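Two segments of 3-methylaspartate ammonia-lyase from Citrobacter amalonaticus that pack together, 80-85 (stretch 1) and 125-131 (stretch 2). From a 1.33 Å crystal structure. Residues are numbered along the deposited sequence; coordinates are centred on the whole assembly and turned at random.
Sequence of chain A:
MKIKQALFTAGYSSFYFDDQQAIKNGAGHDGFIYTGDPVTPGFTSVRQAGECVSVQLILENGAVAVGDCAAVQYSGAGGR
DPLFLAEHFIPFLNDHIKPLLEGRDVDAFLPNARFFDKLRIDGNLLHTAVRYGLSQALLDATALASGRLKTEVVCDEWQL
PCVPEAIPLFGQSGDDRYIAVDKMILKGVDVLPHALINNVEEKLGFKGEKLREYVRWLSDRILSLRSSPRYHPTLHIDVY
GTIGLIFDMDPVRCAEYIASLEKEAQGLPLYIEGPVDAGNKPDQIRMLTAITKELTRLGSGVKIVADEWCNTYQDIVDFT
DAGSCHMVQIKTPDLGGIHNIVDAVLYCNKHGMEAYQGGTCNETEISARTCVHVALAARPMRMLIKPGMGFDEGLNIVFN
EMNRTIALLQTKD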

# COMPACT_ATOMS: atom_id res chain seq x y z
N ARG A 80 -16.39 2.64 -19.62
CA ARG A 80 -15.07 2.06 -19.43
C ARG A 80 -15.00 0.63 -19.95
O ARG A 80 -16.00 -0.04 -20.15
CB ARG A 80 -14.70 2.03 -17.96
CG ARG A 80 -14.56 3.36 -17.34
CD ARG A 80 -14.24 3.24 -15.87
NE ARG A 80 -14.16 4.56 -15.31
CZ ARG A 80 -15.03 5.09 -14.47
NH1 ARG A 80 -14.88 6.34 -14.08
NH2 ARG A 80 -16.04 4.36 -13.98
N ASP A 81 -13.77 0.16 -20.13
CA ASP A 81 -13.56 -1.20 -20.54
C ASP A 81 -13.98 -2.13 -19.39
O ASP A 81 -14.12 -1.70 -18.26
CB ASP A 81 -12.10 -1.41 -20.89
CG ASP A 81 -11.74 -0.87 -22.26
OD1 ASP A 81 -12.55 -0.17 -22.90
OD2 ASP A 81 -10.64 -1.11 -22.77
N PRO A 82 -14.18 -3.40 -19.70
CA PRO A 82 -14.67 -4.38 -18.72
C PRO A 82 -13.71 -4.69 -17.58
O PRO A 82 -12.55 -4.33 -17.66
CB PRO A 82 -14.86 -5.64 -19.56
CG PRO A 82 -14.84 -5.22 -20.95
CD PRO A 82 -14.00 -3.99 -21.04
N LEU A 83 -14.16 -5.36 -16.52
CA LEU A 83 -13.22 -5.75 -15.46
C LEU A 83 -12.14 -6.62 -16.09
O LEU A 83 -12.35 -7.28 -17.11
CB LEU A 83 -13.90 -6.42 -14.27
CG LEU A 83 -14.32 -7.89 -14.39
CD1 LEU A 83 -15.02 -8.29 -13.11
CD2 LEU A 83 -15.21 -8.16 -15.58
N PHE A 84 -11.01 -6.63 -15.42
CA PHE A 84 -9.77 -7.17 -15.95
C PHE A 84 -9.27 -8.31 -15.10
O PHE A 84 -8.75 -8.09 -14.00
CB PHE A 84 -8.76 -6.03 -15.99
CG PHE A 84 -7.43 -6.40 -16.55
CD1 PHE A 84 -7.26 -6.54 -17.92
CD2 PHE A 84 -6.34 -6.59 -15.73
CE1 PHE A 84 -6.02 -6.88 -18.44
CE2 PHE A 84 -5.12 -6.94 -16.25
CZ PHE A 84 -4.96 -7.08 -17.60
N LEU A 85 -9.40 -9.53 -15.61
CA LEU A 85 -8.99 -10.74 -14.89
C LEU A 85 -7.79 -11.42 -15.54
O LEU A 85 -7.77 -11.63 -16.76
CB LEU A 85 -10.16 -11.71 -14.79
CG LEU A 85 -11.41 -11.17 -14.07
CD1 LEU A 85 -12.39 -12.32 -13.86
CD2 LEU A 85 -11.09 -10.51 -12.75
N LEU A 125 -9.25 -2.98 -30.08
CA LEU A 125 -8.12 -2.33 -29.43
C LEU A 125 -7.84 -3.10 -28.17
O LEU A 125 -8.73 -3.70 -27.58
CB LEU A 125 -8.41 -0.87 -29.01
CG LEU A 125 -8.34 0.27 -30.01
CD1 LEU A 125 -8.71 1.56 -29.29
CD2 LEU A 125 -6.97 0.39 -30.69
N LEU A 126 -6.59 -3.09 -27.77
CA LEU A 126 -6.24 -3.70 -26.52
C LEU A 126 -7.01 -3.03 -25.38
O LEU A 126 -7.26 -1.82 -25.40
CB LEU A 126 -4.76 -3.55 -26.25
CG LEU A 126 -3.82 -4.34 -27.15
CD1 LEU A 126 -2.39 -3.96 -26.85
CD2 LEU A 126 -4.03 -5.84 -27.00
N HIS A 127 -7.38 -3.83 -24.40
CA HIS A 127 -8.03 -3.32 -23.20
C HIS A 127 -7.19 -2.16 -22.67
O HIS A 127 -5.96 -2.21 -22.71
CB HIS A 127 -8.10 -4.46 -22.19
CG HIS A 127 -8.97 -4.19 -21.00
ND1 HIS A 127 -8.68 -3.23 -20.05
CD2 HIS A 127 -10.12 -4.79 -20.61
CE1 HIS A 127 -9.62 -3.26 -19.11
NE2 HIS A 127 -10.50 -4.19 -19.43
N THR A 128 -7.84 -1.12 -22.16
CA THR A 128 -7.10 0.00 -21.60
C THR A 128 -6.09 -0.44 -20.54
O THR A 128 -5.03 0.15 -20.45
CB THR A 128 -8.02 1.08 -20.99
OG1 THR A 128 -8.99 0.46 -20.13
CG2 THR A 128 -8.79 1.81 -22.08
N ALA A 129 -6.43 -1.46 -19.76
CA ALA A 129 -5.52 -1.93 -18.70
C ALA A 129 -4.23 -2.48 -19.27
O ALA A 129 -3.19 -2.35 -18.66
CB ALA A 129 -6.19 -2.98 -17.86
N VAL A 130 -4.32 -3.16 -20.41
CA VAL A 130 -3.15 -3.71 -21.07
C VAL A 130 -2.28 -2.57 -21.62
O VAL A 130 -1.07 -2.55 -21.44
CB VAL A 130 -3.55 -4.69 -22.18
CG1 VAL A 130 -2.31 -5.11 -23.00
CG2 VAL A 130 -4.25 -5.88 -21.58
N ARG A 131 -2.91 -1.61 -22.29
CA ARG A 131 -2.16 -0.48 -22.78
C ARG A 131 -1.53 0.29 -21.62
O ARG A 131 -0.41 0.77 -21.71
CB ARG A 131 -3.09 0.42 -23.59
CG ARG A 131 -3.55 -0.25 -24.87
CD ARG A 131 -4.42 0.65 -25.68
NE ARG A 131 -5.85 0.64 -25.42
CZ ARG A 131 -6.62 1.73 -25.51
NH1 ARG A 131 -6.12 2.95 -25.74
NH2 ARG A 131 -7.91 1.60 -25.32
O HOH W 1 -9.82 -0.58 -25.32
O HOH W 2 -11.40 1.90 -19.46

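The contact is a compact, mixed polar and aromatic junction in which an irregular strip of chain, residues 81 to 84, packs against the first turn of a helix and its N-cap residue, His127. It buries 318 Å² in total, and Asp81, Phe84 and His127 supply most of that area.

His127 lies at the centre. Its CA-to-CB bond points sideways to the other segment, but with chi1 at -169° (t) the end of the side chain comes nearer, and the two ring nitrogens take up opposite roles. His127 ND1 accepts a hydrogen bond from Ala129 N (2.9 Å), capping the helix that begins at Thr128. His127 NE2 donates to the backbone carbonyl Pro82 O at 2.7 Å, with an N-H...O angle of 159°; the carbonyl oxygen sits at the ring edge, near the plane, where a proton on NE2 can point at it. A single side chain thus closes the start of its own helix and ties the neighbouring segment to it. An acceptor at ND1 and a donor at NE2 imply that the imidazole is protonated on NE2.

Both faces of the same ring are covered by stretch 1. Over one face lies the methylene of Asp81, with CB 3.7 Å from the centroid of the His127 ring and 19° off the ring normal, a CH-pi contact. Over the opposite face comes Phe84, whose ring edge is directed at the imidazole; the centroids are 5.3 Å apart and the planes are inclined at 56°. The closest atoms of this aromatic pair, Phe84 CD1 and His127 ND1, are 4.2 Å apart.

Asp81 also reaches the helix through its carboxylate. Its CA-to-CB bond points toward stretch 2, and Asp81 OD2 accepts a hydrogen bond from Thr128 N at 2.9 Å and 161°. This amide belongs to the first residue of the helix, where no preceding turn offers it a carbonyl, so the carboxylate supplies the acceptor. Thr128 OG1 is 3.5 Å from Asp81 OD2, a weak interaction at best.

Two waters extend the polar side. Water 1 donates to Asp81 OD2 (2.7 Å from its O) and to Leu126 O (2.8 Å from its O), and accepts from Arg131 NH2 (2.9 Å from its O), so the carboxylate and the guanidinium are linked through solvent. Arg131 NE also donates directly to Leu126 O at 2.8 Å, within stretch 2, so that carbonyl receives both the arginine and the water. Water 2 bridges Asp81 N, from which it accepts at 3.0 Å from its O, and Thr128 OG1, 2.9 Å from the same O.

The apolar part of the contact is built on Phe84, which is buried and whose CA-to-CB bond points toward stretch 2. Ala129 CB sits over one face of the Phe84 ring, 3.8 Å from the centroid and 16° off the normal, while Val130 CG2 approaches Phe84 CE1 at 3.7 Å. The CA-to-CB bond of Leu83, by contrast, points away, and the residue adds little.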